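Side-chain contacts in malonyl CoA-acyl carrier protein transacylase (PDB 3IM9), which transfers the malonyl group from malonyl-CoA to holo acyl carrier protein, releasing CoA and supplying malonyl-ACP for fatty acid biosynthesis: residues Q304-E307 / D308-W312; I167-P170 / G171-V174; L143-D146 / K147-I151; Q241-D245 / K246-K250. All coordinates share one frame; numbering follows the deposited sequence.

Overall arrangement
Four turns and helix starts of one chain illustrate how local side-chain contacts secure the ends of secondary structure. Interactions 2 and 3 belong together: their centres are about 10 Å apart, and helix 145-155 lies against the hairpin 162-169/172-176, with F145 CE2 3.6 Å from I167 CD1. Interaction 2 is also near the catalytic centre, the N168 side chain being about 8 Å from that of S97, an active-site residue by similarity. Interaction 1, near the C-terminus, is centred about 39 Å from interaction 3, on the opposite side of the chain's centre. Interaction 4 starts helix 246-256, whose M253 and Q256 belong to the calcium site; its I249 side chain is about 10 Å from the calcium ion.

Interaction 1: Q304-E307 / D308-W312; sequences QTLE and DVKGW
The carboxylate of D308 folds back over the turn that precedes helix 306-312 and overlaps T305, whose hydroxyl returns the contact. One oxygen, D308 OD2, accepts two backbone N-H groups. Q304 N reaches it at 2.8 Å through the anti lone pair, with an N-H...O angle of 160°, while T305 N, 3.1 Å from D308 OD2, arrives from above the carboxylate plane. In the reverse direction D308 N donates to T305 OG1 over 2.9 Å. T305 holds the N-cap, and the reciprocal pair is a capping box. The threonine can serve because its OG1 sits between the backbone N and the carbonyl carbon (chi1 65°), turned to the first turn of the helix. A water 2.7 Å from T305 OG1 donates to D308 OD1, tying the second carboxylate oxygen to the same cap.

On the outer side of the same turn, E307 bends at its second torsion (-63°) to meet the extended chain of K310, three residues on. E307 OE2 receives K310 NZ at 3.1 Å on its syn side, forming a salt bridge on the exposed flank. The lysine's CE also lies against L306 CG. On the buried flank V309 packs on L81 and A84 of helix 67-84. Chemically, two backbone N-H groups converging on D308 OD2 at a helix start would be expected to stabilise the ionised carboxylate.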
ATOM      1  N   GLN A 304       2.348   6.339 -14.429  1.00 12.68           N
ATOM      2  CA  GLN A 304       2.119   4.879 -14.644  1.00 12.03           C
ATOM      3  C   GLN A 304       3.078   4.317 -15.700  1.00 13.59           C
ATOM      4  O   GLN A 304       3.498   3.163 -15.604  1.00 15.64           O
ATOM      5  CB  GLN A 304       0.676   4.612 -15.090  1.00 15.39           C
ATOM      6  CG  GLN A 304      -0.370   4.995 -14.071  1.00 14.96           C
ATOM      7  CD  GLN A 304      -1.753   4.773 -14.579  1.00 17.73           C
ATOM      8  OE1 GLN A 304      -2.645   5.621 -14.405  1.00 27.40           O
ATOM      9  NE2 GLN A 304      -1.981   3.627 -15.101  1.00 18.06           N
ATOM     10  N   THR A 305       3.422   5.165 -16.688  1.00 12.13           N
ATOM     11  CA  THR A 305       4.154   4.635 -17.854  1.00 13.88           C
ATOM     12  C   THR A 305       5.428   5.380 -18.106  1.00 14.33           C
ATOM     13  O   THR A 305       5.624   6.473 -17.566  1.00 13.75           O
ATOM     14  CB  THR A 305       3.242   4.882 -19.101  1.00 13.56           C
ATOM     15  OG1 THR A 305       3.066   6.271 -19.360  1.00 13.31           O
ATOM     16  CG2 THR A 305       1.807   4.197 -18.948  1.00 15.68           C
ATOM     17  N   LEU A 306       6.215   4.822 -19.031  1.00 12.73           N
ATOM     18  CA  LEU A 306       7.431   5.532 -19.516  1.00 14.48           C
ATOM     19  C   LEU A 306       7.035   6.862 -20.146  1.00 14.51           C
ATOM     20  O   LEU A 306       7.728   7.868 -19.950  1.00 13.99           O
ATOM     21  CB  LEU A 306       8.137   4.625 -20.521  1.00 16.17           C
ATOM     22  CG  LEU A 306       9.448   5.277 -21.014  1.00 18.84           C
ATOM     23  CD1 LEU A 306      10.449   5.615 -19.885  1.00 19.41           C
ATOM     24  CD2 LEU A 306       9.986   4.293 -22.017  1.00 19.69           C
ATOM     25  N   GLU A 307       5.897   6.916 -20.874  1.00 14.44           N
ATOM     26  CA  GLU A 307       5.458   8.191 -21.436  1.00 14.72           C
ATOM     27  C   GLU A 307       5.122   9.223 -20.351  1.00 13.60           C
ATOM     28  O   GLU A 307       5.420  10.430 -20.505  1.00 15.42           O
ATOM     29  CB  GLU A 307       4.252   8.060 -22.403  1.00 15.92           C
ATOM     30  CG  GLU A 307       4.637   7.268 -23.657  1.00 19.58           C
ATOM     31  CD  GLU A 307       5.712   7.968 -24.453  1.00 22.37           C
ATOM     32  OE1 GLU A 307       5.438   9.097 -24.909  1.00 24.10           O
ATOM     33  OE2 GLU A 307       6.777   7.364 -24.633  1.00 27.77           O
ATOM     34  N   ASP A 308       4.543   8.790 -19.225  1.00 13.47           N
ATOM     35  CA  ASP A 308       4.298   9.717 -18.137  1.00 13.73           C
ATOM     36  C   ASP A 308       5.617  10.217 -17.536  1.00 13.67           C
ATOM     37  O   ASP A 308       5.669  11.378 -17.166  1.00 14.40           O
ATOM     38  CB  ASP A 308       3.564   9.016 -16.973  1.00 14.71           C
ATOM     39  CG  ASP A 308       2.119   8.616 -17.352  1.00 16.21           C
ATOM     40  OD1 ASP A 308       1.541   9.234 -18.258  1.00 18.41           O
ATOM     41  OD2 ASP A 308       1.558   7.674 -16.767  1.00 15.09           O
ATOM     42  N   VAL A 309       6.583   9.315 -17.381  1.00 14.60           N
ATOM     43  CA  VAL A 309       7.946   9.694 -16.908  1.00 15.31           C
ATOM     44  C   VAL A 309       8.543  10.757 -17.869  1.00 15.75           C
ATOM     45  O   VAL A 309       9.063  11.755 -17.410  1.00 16.74           O
ATOM     46  CB  VAL A 309       8.861   8.505 -16.854  1.00 15.24           C
ATOM     47  CG1 VAL A 309      10.377   8.889 -16.541  1.00 15.78           C
ATOM     48  CG2 VAL A 309       8.361   7.507 -15.739  1.00 14.33           C
ATOM     49  N   LYS A 310       8.469  10.513 -19.173  1.00 15.36           N
ATOM     50  CA  LYS A 310       9.021  11.475 -20.139  1.00 18.98           C
ATOM     51  C   LYS A 310       8.286  12.784 -20.028  1.00 19.28           C
ATOM     52  O   LYS A 310       8.925  13.870 -20.086  1.00 22.08           O
ATOM     53  CB  LYS A 310       8.902  10.894 -21.534  1.00 18.03           C
ATOM     54  CG  LYS A 310       9.850   9.777 -21.831  1.00 20.69           C
ATOM     55  CD  LYS A 310       9.488   9.202 -23.251  1.00 28.87           C
ATOM     56  CE  LYS A 310      10.356   8.073 -23.707  1.00 36.76           C
ATOM     57  NZ  LYS A 310       9.857   7.530 -25.066  1.00 43.47           N
ATOM     58  N   GLY A 311       6.967  12.778 -19.883  1.00 17.93           N
ATOM     59  CA  GLY A 311       6.236  14.001 -19.797  1.00 20.31           C
ATOM     60  C   GLY A 311       6.662  14.779 -18.538  1.00 21.07           C
ATOM     61  O   GLY A 311       6.792  16.007 -18.583  1.00 22.16           O
ATOM     62  N   TRP A 312       6.811  14.108 -17.388  1.00 21.96           N
ATOM     63  CA  TRP A 312       7.254  14.778 -16.157  1.00 20.33           C
ATOM     64  C   TRP A 312       8.667  15.319 -16.388  1.00 21.98           C
ATOM     65  O   TRP A 312       8.947  16.494 -16.034  1.00 24.12           O
ATOM     66  CB  TRP A 312       7.216  13.806 -14.931  1.00 17.79           C
ATOM     67  CG  TRP A 312       7.822  14.456 -13.675  1.00 19.65           C
ATOM     68  CD1 TRP A 312       9.108  14.422 -13.292  1.00 21.39           C
ATOM     69  CD2 TRP A 312       7.105  15.171 -12.689  1.00 17.60           C
ATOM     70  NE1 TRP A 312       9.280  15.150 -12.118  1.00 19.54           N
ATOM     71  CE2 TRP A 312       8.060  15.629 -11.739  1.00 21.70           C
ATOM     72  CE3 TRP A 312       5.768  15.571 -12.559  1.00 21.63           C
ATOM     73  CZ2 TRP A 312       7.711  16.379 -10.657  1.00 20.89           C
ATOM     74  CZ3 TRP A 312       5.422  16.353 -11.473  1.00 23.00           C
ATOM     75  CH2 TRP A 312       6.396  16.767 -10.568  1.00 19.70           C
TER
HETATM   76  O   HOH W   1       0.699   7.023 -20.337  1.00 29.96           O

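Interaction 2: I167-P170 / G171-V174; sequences INCP and GQIV
This is a tight beta-hairpin contact, made where strand 162-169 reverses into strand 172-176 inside the mixed sheet of the smaller subdomain. The reversal is a type II turn from C169 to Q172, closed by Q172 N donating to C169 O at 2.9 Å. G171 takes the third position of the turn with a positive phi (86°), a conformation in which any CB would collide with P170 O. Just before the turn the ladder is irregular: N168 and C169 both face Q172, a classic beta bulge. Q172 O therefore takes two N-H groups, from N168 N at 3.2 Å, nearly in line with the carbonyl bond, and weakly from C169 N at 3.4 Å.

Side chains sort themselves between the two faces of the sheet. On one, I167 and I173 form a non-hydrogen-bonded pair and interlock reciprocally: I167 CG2 lies 3.9 Å from I173 CD1, and I167 CD1 is just as close to I173 CG2. Helix 145-155 covers this face. On the other, C169 SG stands between its own backbone N and carbonyl carbon (chi1 67°) and rests 3.7 Å from Q172 CB. The amides of N168 and Q172 also meet, their planes 78° apart, and L290 of helix 286-294 touches both residues. V174 continues the strand, its side chain about 8 Å from that of H207, an active-site residue by similarity. A bulged hairpin joining strands 162-169 and 172-176, second and third in a 4-1-3-2 order, fits the ferredoxin-like subdomain of FabD acyltransferases.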
ATOM      1  N   ILE A 167      -8.905   1.641   5.758  1.00 11.83           N
ATOM      2  CA  ILE A 167      -9.788   2.794   5.887  1.00 12.30           C
ATOM      3  C   ILE A 167      -9.429   3.740   4.720  1.00 11.81           C
ATOM      4  O   ILE A 167      -8.497   4.489   4.804  1.00 11.25           O
ATOM      5  CB  ILE A 167      -9.531   3.515   7.235  1.00 12.81           C
ATOM      6  CG1 ILE A 167      -9.599   2.525   8.440  1.00 19.43           C
ATOM      7  CG2 ILE A 167     -10.582   4.576   7.394  1.00 13.38           C
ATOM      8  CD1 ILE A 167     -10.776   1.687   8.579  1.00 24.92           C
ATOM      9  N   ASN A 168     -10.099   3.536   3.614  1.00 10.25           N
ATOM     10  CA  ASN A 168      -9.644   4.056   2.300  1.00  9.99           C
ATOM     11  C   ASN A 168     -10.168   5.414   1.928  1.00 12.09           C
ATOM     12  O   ASN A 168      -9.373   6.267   1.545  1.00 12.01           O
ATOM     13  CB  ASN A 168      -9.928   3.012   1.195  1.00 10.41           C
ATOM     14  CG  ASN A 168      -9.045   1.771   1.348  1.00  9.45           C
ATOM     15  OD1 ASN A 168      -8.063   1.781   2.091  1.00 11.11           O
ATOM     16  ND2 ASN A 168      -9.365   0.730   0.569  1.00 11.56           N
ATOM     17  N   CYS A 169     -11.480   5.597   1.932  1.00 11.61           N
ATOM     18  CA  CYS A 169     -12.073   6.921   1.643  1.00 13.19           C
ATOM     19  C   CYS A 169     -13.484   6.870   2.177  1.00 14.00           C
ATOM     20  O   CYS A 169     -13.978   5.821   2.561  1.00 14.03           O
ATOM     21  CB  CYS A 169     -12.040   7.250   0.145  1.00 14.34           C
ATOM     22  SG  CYS A 169     -13.082   6.205  -0.904  1.00 13.81           S
ATOM     23  N   PRO A 170     -14.152   7.995   2.284  1.00 14.22           N
ATOM     24  CA  PRO A 170     -15.573   7.946   2.662  1.00 15.94           C
ATOM     25  C   PRO A 170     -16.319   7.011   1.775  1.00 14.42           C
ATOM     26  O   PRO A 170     -16.242   7.107   0.500  1.00 14.45           O
ATOM     27  CB  PRO A 170     -16.025   9.398   2.386  1.00 16.46           C
ATOM     28  CG  PRO A 170     -14.813  10.198   2.689  1.00 17.66           C
ATOM     29  CD  PRO A 170     -13.680   9.374   1.981  1.00 15.24           C
ATOM     30  N   GLY A 171     -17.013   6.027   2.399  1.00 15.29           N
ATOM     31  CA  GLY A 171     -17.782   5.025   1.634  1.00 14.53           C
ATOM     32  C   GLY A 171     -16.993   3.824   1.162  1.00 13.43           C
ATOM     33  O   GLY A 171     -17.489   3.060   0.407  1.00 13.63           O
ATOM     34  N   GLN A 172     -15.689   3.734   1.548  1.00 13.32           N
ATOM     35  CA  GLN A 172     -14.976   2.505   1.157  1.00 12.10           C
ATOM     36  C   GLN A 172     -14.105   2.086   2.350  1.00 11.47           C
ATOM     37  O   GLN A 172     -13.055   2.669   2.629  1.00 11.21           O
ATOM     38  CB  GLN A 172     -14.112   2.738  -0.063  1.00 12.10           C
ATOM     39  CG  GLN A 172     -13.365   1.397  -0.465  1.00 12.80           C
ATOM     40  CD  GLN A 172     -12.436   1.611  -1.630  1.00 12.38           C
ATOM     41  OE1 GLN A 172     -12.867   2.137  -2.724  1.00 17.38           O
ATOM     42  NE2 GLN A 172     -11.245   1.176  -1.495  1.00 10.00           N
ATOM     43  N   ILE A 173     -14.551   1.033   3.079  1.00  9.95           N
ATOM     44  CA  ILE A 173     -13.860   0.496   4.262  1.00 10.89           C
ATOM     45  C   ILE A 173     -13.727  -0.986   4.021  1.00 10.09           C
ATOM     46  O   ILE A 173     -14.731  -1.662   3.886  1.00 10.72           O
ATOM     47  CB  ILE A 173     -14.653   0.750   5.596  1.00 10.41           C
ATOM     48  CG1 ILE A 173     -14.956   2.287   5.806  1.00 16.14           C
ATOM     49  CG2 ILE A 173     -13.858   0.164   6.777  1.00 11.07           C
ATOM     50  CD1 ILE A 173     -13.798   3.197   5.768  1.00 17.56           C
ATOM     51  N   VAL A 174     -12.474  -1.479   3.967  1.00 10.70           N
ATOM     52  CA  VAL A 174     -12.303  -2.924   3.863  1.00  9.93           C
ATOM     53  C   VAL A 174     -12.209  -3.456   5.249  1.00  9.50           C
ATOM     54  O   VAL A 174     -11.505  -2.906   6.064  1.00 10.23           O
ATOM     55  CB  VAL A 174     -10.977  -3.221   3.077  1.00  8.76           C
ATOM     56  CG1 VAL A 174     -10.834  -4.757   2.881  1.00 10.78           C
ATOM     57  CG2 VAL A 174     -10.967  -2.577   1.687  1.00 11.53           C
TER

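Interaction 3: L143-D146 / K147-I151; sequences LDFD and KVDEI
L143 lays its side chain along the first turn of helix 145-155, making apolar contacts from CB outwards. Its CB meets V148 CG2 at 3.7 Å. Beyond it, CG is anti to the carbonyl carbon (chi1 -74°), which carries both methyls toward K147 and I151. L143 CD2 touches the aliphatic K147 CG at 3.9 Å, and L143 CD1 reaches I151 CD1 at 3.8 Å, the two side chains crossing at about a right angle.

With D144 at the N-cap, L143 is the residue just before the cap and V148 the fourth of the helix, so their contact is a hydrophobic staple. The D144 side chain makes no capping bond, and the helical ladder opens with V148 N donating to D144 O at 3.0 Å.

Elsewhere on the turn F145 and D149 run side by side, pointing the same way, with ring and carboxylate planes only 16° apart. F145 CE1 comes within 3.9 Å of D149 CB, an oblique approach, and the ring also packs on P164 and I167 of strand 162-169. On the exposed flank K147 bends at its second and third torsions, bringing K147 NZ to 3.6 Å from E150 OE1, a long salt bridge.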
ATOM      1  N   LEU A 143     -21.008   3.031   3.369  1.00 14.25           N
ATOM      2  CA  LEU A 143     -21.363   3.250   4.761  1.00 15.66           C
ATOM      3  C   LEU A 143     -20.347   4.070   5.478  1.00 16.32           C
ATOM      4  O   LEU A 143     -19.168   3.904   5.248  1.00 16.35           O
ATOM      5  CB  LEU A 143     -21.519   1.888   5.516  1.00 16.27           C
ATOM      6  CG  LEU A 143     -22.748   1.101   5.214  1.00 17.12           C
ATOM      7  CD1 LEU A 143     -22.679  -0.213   6.030  1.00 16.03           C
ATOM      8  CD2 LEU A 143     -24.033   1.900   5.618  1.00 17.86           C
ATOM      9  N   ASP A 144     -20.764   4.913   6.417  1.00 17.65           N
ATOM     10  CA  ASP A 144     -19.797   5.652   7.236  1.00 18.98           C
ATOM     11  C   ASP A 144     -18.959   4.706   8.108  1.00 17.77           C
ATOM     12  O   ASP A 144     -19.415   3.618   8.458  1.00 18.23           O
ATOM     13  CB  ASP A 144     -20.513   6.683   8.111  1.00 20.00           C
ATOM     14  CG  ASP A 144     -20.793   7.978   7.375  1.00 20.00           C
ATOM     15  OD1 ASP A 144     -20.312   8.131   6.232  1.00 20.00           O
ATOM     16  OD2 ASP A 144     -21.495   8.844   7.939  1.00 20.00           O
ATOM     17  N   PHE A 145     -17.739   5.119   8.459  1.00 17.85           N
ATOM     18  CA  PHE A 145     -16.867   4.293   9.289  1.00 17.19           C
ATOM     19  C   PHE A 145     -17.586   3.857  10.589  1.00 18.17           C
ATOM     20  O   PHE A 145     -17.430   2.710  11.065  1.00 18.52           O
ATOM     21  CB  PHE A 145     -15.582   5.038   9.655  1.00 19.70           C
ATOM     22  CG  PHE A 145     -14.767   4.311  10.639  1.00 17.53           C
ATOM     23  CD1 PHE A 145     -14.962   4.494  12.011  1.00 17.39           C
ATOM     24  CD2 PHE A 145     -13.841   3.323  10.199  1.00 18.15           C
ATOM     25  CE1 PHE A 145     -14.210   3.746  12.949  1.00 22.43           C
ATOM     26  CE2 PHE A 145     -13.092   2.553  11.163  1.00 19.58           C
ATOM     27  CZ  PHE A 145     -13.239   2.771  12.509  1.00 21.40           C
ATOM     28  N   ASP A 146     -18.310   4.786  11.229  1.00 18.44           N
ATOM     29  CA  ASP A 146     -18.916   4.437  12.525  1.00 19.26           C
ATOM     30  C   ASP A 146     -19.968   3.298  12.375  1.00 15.73           C
ATOM     31  O   ASP A 146     -20.063   2.431  13.227  1.00 18.25           O
ATOM     32  CB  ASP A 146     -19.465   5.668  13.303  1.00 20.70           C
ATOM     33  CG  ASP A 146     -20.472   6.510  12.510  1.00 32.88           C
ATOM     34  OD1 ASP A 146     -20.734   7.685  12.953  1.00 44.61           O
ATOM     35  OD2 ASP A 146     -21.042   6.041  11.487  1.00 38.04           O
ATOM     36  N   LYS A 147     -20.676   3.290  11.259  1.00 14.34           N
ATOM     37  CA  LYS A 147     -21.628   2.249  11.014  1.00 14.47           C
ATOM     38  C   LYS A 147     -20.915   0.925  10.686  1.00 13.85           C
ATOM     39  O   LYS A 147     -21.350  -0.155  11.143  1.00 13.97           O
ATOM     40  CB  LYS A 147     -22.541   2.667   9.884  1.00 16.90           C
ATOM     41  CG  LYS A 147     -23.491   1.593   9.468  1.00 23.49           C
ATOM     42  CD  LYS A 147     -24.490   1.173  10.627  1.00 34.77           C
ATOM     43  CE  LYS A 147     -25.910   1.688  10.348  1.00 43.37           C
ATOM     44  NZ  LYS A 147     -26.815   1.252  11.453  1.00 48.36           N
ATOM     45  N   VAL A 148     -19.841   0.996   9.923  1.00 14.03           N
ATOM     46  CA  VAL A 148     -19.062  -0.248   9.630  1.00 12.09           C
ATOM     47  C   VAL A 148     -18.487  -0.792  10.919  1.00 12.06           C
ATOM     48  O   VAL A 148     -18.478  -2.034  11.132  1.00 12.26           O
ATOM     49  CB  VAL A 148     -17.973   0.052   8.628  1.00 11.51           C
ATOM     50  CG1 VAL A 148     -17.147  -1.258   8.271  1.00 12.31           C
ATOM     51  CG2 VAL A 148     -18.602   0.524   7.268  1.00 14.45           C
ATOM     52  N   ASP A 149     -17.964   0.056  11.793  1.00 14.07           N
ATOM     53  CA  ASP A 149     -17.348  -0.423  13.015  1.00 13.80           C
ATOM     54  C   ASP A 149     -18.441  -1.028  13.912  1.00 12.59           C
ATOM     55  O   ASP A 149     -18.237  -2.102  14.509  1.00 13.43           O
ATOM     56  CB  ASP A 149     -16.681   0.776  13.703  1.00 16.77           C
ATOM     57  CG  ASP A 149     -15.759   0.352  14.841  1.00 22.45           C
ATOM     58  OD1 ASP A 149     -14.951  -0.592  14.709  1.00 25.75           O
ATOM     59  OD2 ASP A 149     -15.917   0.952  15.914  1.00 31.45           O
ATOM     60  N   GLU A 150     -19.633  -0.391  13.958  1.00 12.36           N
ATOM     61  CA  GLU A 150     -20.709  -1.027  14.715  1.00 11.83           C
ATOM     62  C   GLU A 150     -21.061  -2.409  14.232  1.00 12.40           C
ATOM     63  O   GLU A 150     -21.263  -3.359  15.037  1.00 12.00           O
ATOM     64  CB  GLU A 150     -21.956  -0.120  14.652  1.00 12.78           C
ATOM     65  CG  GLU A 150     -23.120  -0.739  15.365  1.00 13.62           C
ATOM     66  CD  GLU A 150     -24.286   0.239  15.456  1.00 24.94           C
ATOM     67  OE1 GLU A 150     -24.918   0.445  14.434  1.00 23.99           O
ATOM     68  OE2 GLU A 150     -24.477   0.757  16.583  1.00 27.02           O
ATOM     69  N   ILE A 151     -21.228  -2.521  12.908  1.00 10.83           N
ATOM     70  CA  ILE A 151     -21.506  -3.809  12.326  1.00 12.37           C
ATOM     71  C   ILE A 151     -20.453  -4.845  12.686  1.00 12.52           C
ATOM     72  O   ILE A 151     -20.763  -5.986  13.030  1.00 12.32           O
ATOM     73  CB  ILE A 151     -21.731  -3.692  10.834  1.00 11.25           C
ATOM     74  CG1 ILE A 151     -23.055  -2.987  10.576  1.00 12.05           C
ATOM     75  CG2 ILE A 151     -21.722  -5.102  10.219  1.00 12.05           C
ATOM     76  CD1 ILE A 151     -23.152  -2.509   9.082  1.00 13.89           C
TER

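Interaction 4: Q241-D245 / K246-K250; sequences QGETD and KEVIK
Two carboxylates, those of E243 and D245, frame this contact, and V248 touches both. Over one face of the E243 carboxylate lies V248 CG1, 3.7 Å from E243 CD and nearly straight above the plane. One oxygen of the same group, E243 OE2, is hydrogen-bonded to the N239 side chain, a bond that may limit rotation of the group while its face lies against the valine. The D245 carboxylate is used differently, through an oxygen: V248 N approaches D245 OD1 on its anti side, 19° out of the plane, at 3.2 Å. A second, weak bond comes to D245 OD1 from E247 N. With CG anti to its own backbone N (chi1 -164°), D245 directs this oxygen over the start of the helix, where V248 CG2 lies 3.3 Å from D245 OD1.

On the inner side I249 CG1 meets E243 CB at 3.8 Å, while I249 N donates to D245 O at 2.9 Å, an i to i+4 helical bond. Outside the two segments, D229 accepts from K246 N. An aspartate whose one oxygen takes the third N-H group of the helix, and more weakly the second, is a classic N-cap, here where strand 242-243 leads into helix 246-256.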
ATOM      1  N   GLN A 241       0.806   9.527  10.847  1.00 15.71           N
ATOM      2  CA  GLN A 241       1.608  10.743  11.063  1.00 16.21           C
ATOM      3  C   GLN A 241       2.967  10.560  10.424  1.00 15.51           C
ATOM      4  O   GLN A 241       3.434   9.410  10.250  1.00 13.33           O
ATOM      5  CB  GLN A 241       1.777  11.028  12.572  1.00 19.26           C
ATOM      6  CG  GLN A 241       0.485  11.278  13.324  1.00 25.01           C
ATOM      7  CD  GLN A 241       0.747  11.453  14.831  1.00 31.51           C
ATOM      8  OE1 GLN A 241      -0.156  11.838  15.585  1.00 39.92           O
ATOM      9  NE2 GLN A 241       1.949  11.152  15.263  1.00 27.53           N
ATOM     10  N   GLY A 242       3.617  11.675  10.048  1.00 14.64           N
ATOM     11  CA  GLY A 242       5.002  11.641   9.477  1.00 15.18           C
ATOM     12  C   GLY A 242       6.008  11.143  10.453  1.00 16.23           C
ATOM     13  O   GLY A 242       6.006  11.514  11.673  1.00 17.76           O
ATOM     14  N   GLU A 243       6.854  10.241   9.990  1.00 14.29           N
ATOM     15  CA  GLU A 243       7.912   9.647  10.855  1.00 14.82           C
ATOM     16  C   GLU A 243       9.218   9.736  10.090  1.00 15.49           C
ATOM     17  O   GLU A 243       9.256   9.516   8.873  1.00 15.90           O
ATOM     18  CB  GLU A 243       7.666   8.188  11.310  1.00 14.13           C
ATOM     19  CG  GLU A 243       6.341   8.026  12.076  1.00 15.32           C
ATOM     20  CD  GLU A 243       6.406   8.643  13.467  1.00 20.71           C
ATOM     21  OE1 GLU A 243       7.492   9.200  13.885  1.00 17.91           O
ATOM     22  OE2 GLU A 243       5.373   8.535  14.169  1.00 21.78           O
ATOM     23  N   THR A 244      10.344   9.943  10.776  1.00 17.10           N
ATOM     24  CA  THR A 244      11.683   9.890  10.130  1.00 16.19           C
ATOM     25  C   THR A 244      12.632   8.991  10.842  1.00 16.07           C
ATOM     26  O   THR A 244      13.652   8.577  10.279  1.00 17.34           O
ATOM     27  CB  THR A 244      12.329  11.326   9.990  1.00 16.94           C
ATOM     28  OG1 THR A 244      12.405  11.863  11.309  1.00 19.25           O
ATOM     29  CG2 THR A 244      11.432  12.252   9.162  1.00 20.90           C
ATOM     30  N   ASP A 245      12.346   8.655  12.094  1.00 15.61           N
ATOM     31  CA  ASP A 245      13.256   7.801  12.860  1.00 17.80           C
ATOM     32  C   ASP A 245      13.317   6.373  12.307  1.00 17.88           C
ATOM     33  O   ASP A 245      12.280   5.767  12.038  1.00 16.32           O
ATOM     34  CB  ASP A 245      12.852   7.775  14.336  1.00 18.70           C
ATOM     35  CG  ASP A 245      13.948   7.233  15.230  1.00 24.95           C
ATOM     36  OD1 ASP A 245      13.742   6.164  15.844  1.00 30.47           O
ATOM     37  OD2 ASP A 245      15.016   7.875  15.321  1.00 32.04           O
ATOM     38  N   LYS A 246      14.526   5.834  12.143  1.00 18.38           N
ATOM     39  CA  LYS A 246      14.666   4.475  11.673  1.00 18.68           C
ATOM     40  C   LYS A 246      14.024   3.448  12.588  1.00 18.52           C
ATOM     41  O   LYS A 246      13.407   2.471  12.089  1.00 18.49           O
ATOM     42  CB  LYS A 246      16.124   4.079  11.403  1.00 19.55           C
ATOM     43  CG  LYS A 246      17.036   4.004  12.727  1.00 21.35           C
ATOM     44  CD  LYS A 246      18.512   3.718  12.516  1.00 27.30           C
ATOM     45  CE  LYS A 246      19.252   4.943  12.005  1.00 33.83           C
ATOM     46  NZ  LYS A 246      20.799   4.813  11.921  1.00 34.20           N
ATOM     47  N   GLU A 247      14.153   3.604  13.935  1.00 19.12           N
ATOM     48  CA  GLU A 247      13.623   2.584  14.875  1.00 18.50           C
ATOM     49  C   GLU A 247      12.107   2.757  15.007  1.00 17.06           C
ATOM     50  O   GLU A 247      11.379   1.750  15.159  1.00 17.84           O
ATOM     51  CB  GLU A 247      14.258   2.766  16.328  1.00 18.14           C
ATOM     52  CG  GLU A 247      15.700   2.254  16.500  1.00 26.29           C
ATOM     53  CD  GLU A 247      15.949   0.761  16.200  1.00 35.27           C
ATOM     54  OE1 GLU A 247      17.105   0.431  15.875  1.00 38.54           O
ATOM     55  OE2 GLU A 247      15.037  -0.107  16.248  1.00 39.76           O
ATOM     56  N   VAL A 248      11.592   3.973  14.919  1.00 17.00           N
ATOM     57  CA  VAL A 248      10.188   4.147  15.000  1.00 16.35           C
ATOM     58  C   VAL A 248       9.553   3.572  13.693  1.00 15.78           C
ATOM     59  O   VAL A 248       8.545   2.848  13.755  1.00 17.71           O
ATOM     60  CB  VAL A 248       9.829   5.567  15.085  1.00 16.71           C
ATOM     61  CG1 VAL A 248       8.318   5.817  14.928  1.00 14.94           C
ATOM     62  CG2 VAL A 248      10.449   6.164  16.449  1.00 17.57           C
ATOM     63  N   ILE A 249      10.143   3.888  12.560  1.00 13.65           N
ATOM     64  CA  ILE A 249       9.573   3.374  11.284  1.00 13.58           C
ATOM     65  C   ILE A 249       9.617   1.876  11.275  1.00 15.07           C
ATOM     66  O   ILE A 249       8.582   1.202  10.932  1.00 14.73           O
ATOM     67  CB  ILE A 249      10.342   4.000  10.147  1.00 13.89           C
ATOM     68  CG1 ILE A 249       9.990   5.453   9.998  1.00 12.50           C
ATOM     69  CG2 ILE A 249      10.075   3.251   8.793  1.00 13.35           C
ATOM     70  CD1 ILE A 249      10.911   6.213   9.017  1.00 14.74           C
ATOM     71  N   LYS A 250      10.727   1.255  11.662  1.00 14.16           N
ATOM     72  CA  LYS A 250      10.866  -0.205  11.617  1.00 15.23           C
ATOM     73  C   LYS A 250       9.813  -0.855  12.544  1.00 16.33           C
ATOM     74  O   LYS A 250       9.096  -1.820  12.180  1.00 14.95           O
ATOM     75  CB  LYS A 250      12.299  -0.603  12.006  1.00 14.67           C
ATOM     76  CG  LYS A 250      12.556  -2.139  12.037  1.00 17.33           C
ATOM     77  CD  LYS A 250      14.075  -2.445  12.395  1.00 17.87           C
ATOM     78  CE  LYS A 250      14.309  -3.968  12.552  1.00 23.26           C
ATOM     79  NZ  LYS A 250      15.611  -4.273  13.248  1.00 22.71           N
TER